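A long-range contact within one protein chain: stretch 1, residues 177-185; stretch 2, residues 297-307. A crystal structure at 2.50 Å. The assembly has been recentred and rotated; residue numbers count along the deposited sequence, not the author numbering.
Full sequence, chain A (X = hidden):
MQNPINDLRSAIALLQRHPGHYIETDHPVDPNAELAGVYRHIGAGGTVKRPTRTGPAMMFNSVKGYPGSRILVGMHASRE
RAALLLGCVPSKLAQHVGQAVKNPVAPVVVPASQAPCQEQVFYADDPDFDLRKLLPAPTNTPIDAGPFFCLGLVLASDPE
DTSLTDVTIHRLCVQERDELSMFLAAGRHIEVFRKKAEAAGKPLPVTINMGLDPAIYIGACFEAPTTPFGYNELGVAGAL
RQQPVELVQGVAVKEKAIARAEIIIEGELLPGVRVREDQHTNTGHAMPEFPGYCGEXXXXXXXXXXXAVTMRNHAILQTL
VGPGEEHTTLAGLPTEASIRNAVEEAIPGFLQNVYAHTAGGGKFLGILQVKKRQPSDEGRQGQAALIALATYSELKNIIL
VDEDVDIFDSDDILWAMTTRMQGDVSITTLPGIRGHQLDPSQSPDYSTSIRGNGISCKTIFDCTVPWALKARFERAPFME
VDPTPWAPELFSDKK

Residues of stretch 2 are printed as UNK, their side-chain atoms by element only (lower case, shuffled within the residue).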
ATOM      1  N   ARG A 177     -16.616  55.512  -7.173  1.00 79.86           N
ATOM      2  CA  ARG A 177     -16.239  56.635  -6.323  1.00 79.27           C
ATOM      3  C   ARG A 177     -16.810  56.505  -4.918  1.00 78.97           C
ATOM      4  O   ARG A 177     -16.263  57.097  -3.982  1.00 77.89           O
ATOM      5  CB  ARG A 177     -16.701  57.953  -6.946  1.00 81.24           C
ATOM      6  CG  ARG A 177     -18.143  57.938  -7.423  1.00 83.74           C
ATOM      7  CD  ARG A 177     -18.771  59.321  -7.377  1.00 85.65           C
ATOM      8  NE  ARG A 177     -19.302  59.634  -6.052  1.00 85.67           N
ATOM      9  CZ  ARG A 177     -20.090  60.671  -5.789  1.00 87.58           C
ATOM     10  NH1 ARG A 177     -20.529  60.877  -4.555  1.00 87.58           N
ATOM     11  NH2 ARG A 177     -20.443  61.499  -6.760  1.00 89.62           N
ATOM     12  N   ASP A 178     -17.895  55.745  -4.749  1.00 80.05           N
ATOM     13  CA  ASP A 178     -18.503  55.598  -3.434  1.00 80.03           C
ATOM     14  C   ASP A 178     -18.921  54.161  -3.145  1.00 79.86           C
ATOM     15  O   ASP A 178     -19.797  53.941  -2.301  1.00 80.67           O
ATOM     16  CB  ASP A 178     -19.713  56.526  -3.294  1.00 82.35           C
ATOM     17  CG  ASP A 178     -20.764  56.281  -4.359  1.00 84.64           C
ATOM     18  OD1 ASP A 178     -20.469  55.570  -5.341  1.00 84.45           O
ATOM     19  OD2 ASP A 178     -21.885  56.811  -4.218  1.00 86.75           O
ATOM     20  N   GLU A 179     -18.317  53.180  -3.814  1.00 78.97           N
ATOM     21  CA  GLU A 179     -18.698  51.784  -3.662  1.00 79.05           C
ATOM     22  C   GLU A 179     -17.464  50.905  -3.516  1.00 76.87           C
ATOM     23  O   GLU A 179     -16.447  51.125  -4.179  1.00 75.85           O
ATOM     24  CB  GLU A 179     -19.533  51.306  -4.855  1.00 81.03           C
ATOM     25  CG  GLU A 179     -20.842  52.054  -5.032  1.00 83.49           C
ATOM     26  CD  GLU A 179     -21.618  51.583  -6.243  1.00 85.55           C
ATOM     27  OE1 GLU A 179     -21.202  50.579  -6.859  1.00 85.08           O
ATOM     28  OE2 GLU A 179     -22.639  52.218  -6.580  1.00 87.75           O
ATOM     29  N   LEU A 180     -17.570  49.904  -2.646  1.00 76.35           N
ATOM     30  CA  LEU A 180     -16.536  48.902  -2.450  1.00 74.62           C
ATOM     31  C   LEU A 180     -17.170  47.520  -2.460  1.00 75.53           C
ATOM     32  O   LEU A 180     -18.317  47.344  -2.039  1.00 77.05           O
ATOM     33  CB  LEU A 180     -15.792  49.101  -1.124  1.00 72.85           C
ATOM     34  CG  LEU A 180     -15.080  50.426  -0.864  1.00 71.88           C
ATOM     35  CD1 LEU A 180     -14.966  50.654   0.630  1.00 71.06           C
ATOM     36  CD2 LEU A 180     -13.705  50.422  -1.501  1.00 70.39           C
ATOM     37  N   SER A 181     -16.414  46.537  -2.938  1.00 74.76           N
ATOM     38  CA  SER A 181     -16.828  45.143  -2.884  1.00 75.52           C
ATOM     39  C   SER A 181     -16.111  44.460  -1.729  1.00 74.00           C
ATOM     40  O   SER A 181     -14.889  44.574  -1.597  1.00 72.20           O
ATOM     41  CB  SER A 181     -16.528  44.425  -4.200  1.00 76.03           C
ATOM     42  OG  SER A 181     -15.140  44.405  -4.467  1.00 74.25           O
HETATM   43  N   MSE A 182     -16.872  43.765  -0.892  1.00 74.86           N
HETATM   44  CA  MSE A 182     -16.312  43.125   0.292  1.00 73.70           C
HETATM   45  C   MSE A 182     -16.872  41.722   0.494  1.00 74.96           C
HETATM   46  O   MSE A 182     -18.083  41.534   0.575  1.00 76.85           O
HETATM   47  CB  MSE A 182     -16.578  43.983   1.530  1.00 73.34           C
HETATM   48  CG  MSE A 182     -16.389  43.260   2.854  1.00 72.83           C
HETATM   49 SE   MSE A 182     -16.280  44.481   4.375  1.00 71.89          SE
HETATM   50  CE  MSE A 182     -17.066  43.331   5.737  1.00 73.11           C
ATOM     51  N   PHE A 183     -15.977  40.741   0.572  1.00 74.07           N
ATOM     52  CA  PHE A 183     -16.374  39.362   0.803  1.00 75.28           C
ATOM     53  C   PHE A 183     -16.582  39.104   2.290  1.00 75.21           C
ATOM     54  O   PHE A 183     -15.898  39.671   3.145  1.00 73.63           O
ATOM     55  CB  PHE A 183     -15.320  38.401   0.250  1.00 74.58           C
ATOM     56  CG  PHE A 183     -15.561  36.962   0.608  1.00 75.76           C
ATOM     57  CD1 PHE A 183     -16.485  36.208  -0.090  1.00 77.94           C
ATOM     58  CD2 PHE A 183     -14.858  36.365   1.642  1.00 74.85           C
ATOM     59  CE1 PHE A 183     -16.708  34.884   0.237  1.00 79.22           C
ATOM     60  CE2 PHE A 183     -15.079  35.043   1.974  1.00 76.12           C
ATOM     61  CZ  PHE A 183     -16.004  34.302   1.271  1.00 78.32           C
ATOM     62  N   LEU A 184     -17.542  38.237   2.592  1.00 77.10           N
ATOM     63  CA  LEU A 184     -17.833  37.842   3.961  1.00 77.45           C
ATOM     64  C   LEU A 184     -17.892  36.324   4.033  1.00 78.64           C
ATOM     65  O   LEU A 184     -18.522  35.684   3.187  1.00 80.36           O
ATOM     66  CB  LEU A 184     -19.152  38.452   4.457  1.00 79.02           C
ATOM     67  CG  LEU A 184     -19.200  39.966   4.700  1.00 78.14           C
ATOM     68  CD1 LEU A 184     -19.454  40.741   3.413  1.00 78.46           C
ATOM     69  CD2 LEU A 184     -20.243  40.312   5.754  1.00 79.50           C
ATOM     70  N   ALA A 185     -17.234  35.757   5.040  1.00 77.88           N
ATOM     71  CA  ALA A 185     -17.209  34.312   5.213  1.00 79.08           C
ATOM     72  C   ALA A 185     -18.535  33.830   5.787  1.00 81.51           C
ATOM     73  O   ALA A 185     -19.020  34.365   6.788  1.00 81.68           O
ATOM     74  CB  ALA A 185     -16.058  33.902   6.129  1.00 77.60           C
ATOM     75  N   UNK A 297     -11.650  35.768  -9.256  1.00 65.19           N
ATOM     76  CA  UNK A 297     -12.580  36.826  -8.896  1.00 66.15           C
ATOM     77  C   UNK A 297     -13.902  36.242  -8.414  1.00 67.25           C
ATOM     78  O   UNK A 297     -14.406  35.262  -8.969  1.00 68.17           O
ATOM     79  c   UNK A 297     -12.819  37.751 -10.088  1.00 67.61           C
ATOM     80  N   UNK A 298     -14.460  36.844  -7.373  1.00 67.26           N
ATOM     81  CA  UNK A 298     -15.752  36.402  -6.862  1.00 68.49           C
ATOM     82  C   UNK A 298     -16.864  36.929  -7.764  1.00 70.75           C
ATOM     83  O   UNK A 298     -16.906  38.129  -8.045  1.00 71.25           O
ATOM     84  n   UNK A 298     -16.913  35.768  -3.509  1.00 67.85           N
ATOM     85  o   UNK A 298     -18.215  36.096  -5.307  1.00 70.83           O
ATOM     86  c   UNK A 298     -15.952  36.883  -5.428  1.00 67.87           C
ATOM     87  c   UNK A 298     -17.128  36.213  -4.741  1.00 68.94           C
ATOM     88  N   UNK A 299     -17.764  36.072  -8.242  1.00 72.24           N
ATOM     89  CA  UNK A 299     -18.798  36.536  -9.178  1.00 74.56           C
ATOM     90  C   UNK A 299     -19.911  37.331  -8.511  1.00 75.84           C
ATOM     91  O   UNK A 299     -20.513  38.202  -9.145  1.00 77.44           O
ATOM     92  c   UNK A 299     -17.747  34.606  -8.126  1.00 71.95           C
ATOM     93  c   UNK A 299     -19.337  35.230  -9.782  1.00 75.70           C
ATOM     94  c   UNK A 299     -18.327  34.177  -9.428  1.00 73.79           C
ATOM     95  N   UNK A 300     -20.200  37.046  -7.243  1.00 75.29           N
ATOM     96  CA  UNK A 300     -21.303  37.687  -6.525  1.00 76.63           C
ATOM     97  C   UNK A 300     -20.774  38.209  -5.193  1.00 75.00           C
ATOM     98  O   UNK A 300     -20.562  37.431  -4.259  1.00 73.96           O
ATOM     99  o   UNK A 300     -23.541  37.331  -5.640  1.00 79.71           O
ATOM    100  c   UNK A 300     -22.460  36.714  -6.318  1.00 78.23           C
ATOM    101  N   UNK A 301     -20.570  39.523  -5.104  1.00 74.90           N
ATOM    102  CA  UNK A 301     -20.063  40.138  -3.891  1.00 73.54           C
ATOM    103  C   UNK A 301     -20.997  41.237  -3.401  1.00 75.01           C
ATOM    104  O   UNK A 301     -21.483  42.041  -4.204  1.00 76.48           O
ATOM    105  c   UNK A 301     -16.171  40.454  -4.099  1.00 68.16           C
ATOM    106  c   UNK A 301     -17.507  39.753  -3.925  1.00 69.70           C
ATOM    107  c   UNK A 301     -18.665  40.730  -4.111  1.00 71.73           C
ATOM    108  c   UNK A 301     -17.604  39.097  -2.561  1.00 68.94           C
ATOM    109  N   UNK A 302     -21.263  41.298  -2.098  1.00 74.77           N
ATOM    110  CA  UNK A 302     -22.055  42.411  -1.563  1.00 76.13           C
ATOM    111  C   UNK A 302     -21.287  43.720  -1.649  1.00 75.37           C
ATOM    112  O   UNK A 302     -20.067  43.761  -1.473  1.00 73.41           O
ATOM    113  c   UNK A 302     -20.920  40.312  -1.061  1.00 73.48           C
ATOM    114  c   UNK A 302     -21.224  41.041   0.209  1.00 73.63           C
ATOM    115  c   UNK A 302     -22.312  41.999  -0.109  1.00 75.79           C
ATOM    116  N   UNK A 303     -22.019  44.797  -1.920  1.00 77.07           N
ATOM    117  CA  UNK A 303     -21.438  46.113  -2.159  1.00 76.79           C
ATOM    118  C   UNK A 303     -21.544  46.942  -0.888  1.00 76.73           C
ATOM    119  O   UNK A 303     -22.598  46.972  -0.242  1.00 78.17           O
ATOM    120  c   UNK A 303     -21.740  48.284  -3.398  1.00 78.91           C
ATOM    121  c   UNK A 303     -22.137  46.819  -3.334  1.00 78.82           C
ATOM    122  c   UNK A 303     -21.805  46.120  -4.641  1.00 78.74           C
ATOM    123  N   UNK A 304     -20.452  47.606  -0.522  1.00 75.18           N
ATOM    124  CA  UNK A 304     -20.448  48.584   0.558  1.00 75.23           C
ATOM    125  C   UNK A 304     -20.558  49.969  -0.061  1.00 76.36           C
ATOM    126  O   UNK A 304     -19.702  50.374  -0.856  1.00 75.64           O
ATOM    127  c   UNK A 304     -19.324  47.301   2.404  1.00 72.32           C
ATOM    128  c   UNK A 304     -19.189  48.468   1.429  1.00 72.99           C
ATOM    129  c   UNK A 304     -18.292  47.307   3.502  1.00 70.54           C
ATOM    130  c   UNK A 304     -18.946  49.760   2.189  1.00 73.08           C
ATOM    131  N   UNK A 305     -21.620  50.690   0.291  1.00 78.26           N
ATOM    132  CA  UNK A 305     -21.822  52.068  -0.138  1.00 79.55           C
ATOM    133  C   UNK A 305     -21.312  52.974   0.975  1.00 78.90           C
ATOM    134  O   UNK A 305     -21.919  53.047   2.047  1.00 79.54           O
ATOM    135  c   UNK A 305     -23.476  53.485  -2.658  1.00 84.25           C
ATOM    136  c   UNK A 305     -23.294  52.335  -0.436  1.00 82.20           C
ATOM    137  c   UNK A 305     -24.093  54.673  -3.376  1.00 86.44           C
ATOM    138  c   UNK A 305     -23.574  53.645  -1.151  1.00 83.79           C
ATOM    139  n   UNK A 305     -24.074  54.512  -4.855  1.00 87.16           N
ATOM    140  N   UNK A 306     -20.192  53.654   0.728  1.00 78.58           N
ATOM    141  CA  UNK A 306     -19.588  54.479   1.764  1.00 77.89           C
ATOM    142  C   UNK A 306     -20.412  55.743   1.959  1.00 79.93           C
ATOM    143  O   UNK A 306     -20.867  56.370   0.993  1.00 82.29           O
ATOM    144  c   UNK A 306     -18.034  55.439   0.043  1.00 82.91           C
ATOM    145  c   UNK A 306     -18.126  54.805   1.412  1.00 80.53           C
ATOM    146  c   UNK A 306     -17.514  55.721   2.462  1.00 81.09           C
ATOM    147  N   UNK A 307     -20.632  56.108   3.220  1.00 79.32           N
ATOM    148  CA  UNK A 307     -21.301  57.356   3.561  1.00 81.18           C
ATOM    149  C   UNK A 307     -20.332  58.444   3.986  1.00 80.48           C
ATOM    150  O   UNK A 307     -20.576  59.621   3.704  1.00 81.87           O
ATOM    151  c   UNK A 307     -25.228  55.627   2.647  1.00 86.54           C
ATOM    152  n   UNK A 307     -25.924  56.055   1.403  1.00 88.43           N
ATOM    153  c   UNK A 307     -23.427  56.155   4.310  1.00 83.48           C
ATOM    154  c   UNK A 307     -24.159  56.620   3.065  1.00 85.32           C
ATOM    155  c   UNK A 307     -22.320  57.123   4.681  1.00 82.35           C
TER

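Position 297 carries one side-chain carbon and lies out of reach of stretch 1; a lone CB makes it Ala297. Position 298 has two carbons, the second bearing one oxygen and one nitrogen, which is the amide of Asn298. Its CA-to-CB bond points toward stretch 1, and ND2 sits 3.5 Å from CD1 of Phe183, oblique to the ring. At 299, three carbons close a ring onto the backbone nitrogen: Pro299, far from stretch 1. Position 300 shows one carbon followed by one oxygen, hence Ser300; its backbone N donates to OD1 of Asn298 at 2.9 Å, a bond that ties down the turn.

Position 301 has four carbons forked at the second, the pattern of Leu301. CD2 lies 3.7 Å from CB of Phe183, at the edge of that ring and near its plane, while CD1 is 4.0 Å from CB of Ser181. Position 302 again closes three carbons onto its own nitrogen, so it is Pro302. With no amide hydrogen it cannot donate, but its O accepts from N of Met182 (3.2 Å, 173°), and its CG packs 3.7 Å from CD1 of Leu184.

At 303, one carbon carries two more: Val303, with CG1 4.0 Å from CB of Glu179. Position 304 has four carbons forked at the first, one arm two carbons long, which identifies Ile304. The end of that arm, CD1, meets SE of the selenomethionine Met182 at 3.6 Å, and the CB atoms of Ile304 and Leu180 are 4.3 Å apart.

Position 305 is an unbranched row of four carbons ending in nitrogen, therefore Lys305. NZ lies 3.2 Å from OD2 of Asp178 and 3.2 Å from OE2 of Glu179, a salt bridge to each. Position 306, one carbon carrying two, is Val306, with CG1 3.9 Å from CB of Asp178. Position 307 repeats the four-carbon, nitrogen-tipped chain; in Lys307 the CA-to-CB bond points away from stretch 1, and although the end of the chain comes nearer, it makes no contact with that stretch.

The contact is an antiparallel pairing, with strand axes at 147°. Leu180 and Ile304 form its hydrogen-bonded pair: N of Leu180 to O of Ile304 is 2.8 Å, and N of Ile304 to O of Leu180 is 2.6 Å. Beyond this pair, N of Val306 donates to O of Asp178 (3.1 Å, 151°). Alternation places Glu179, Lys305, Ser181 and Val303 on one face, and Leu180 with Ile304 on the other. Backbone bonds thus fix the register, apolar packing supports it, and paired charges join Lys305 to the start of stretch 1, burying 714 Å² in all.

Stretch 2 (297-307) ANPSLPVIKVK
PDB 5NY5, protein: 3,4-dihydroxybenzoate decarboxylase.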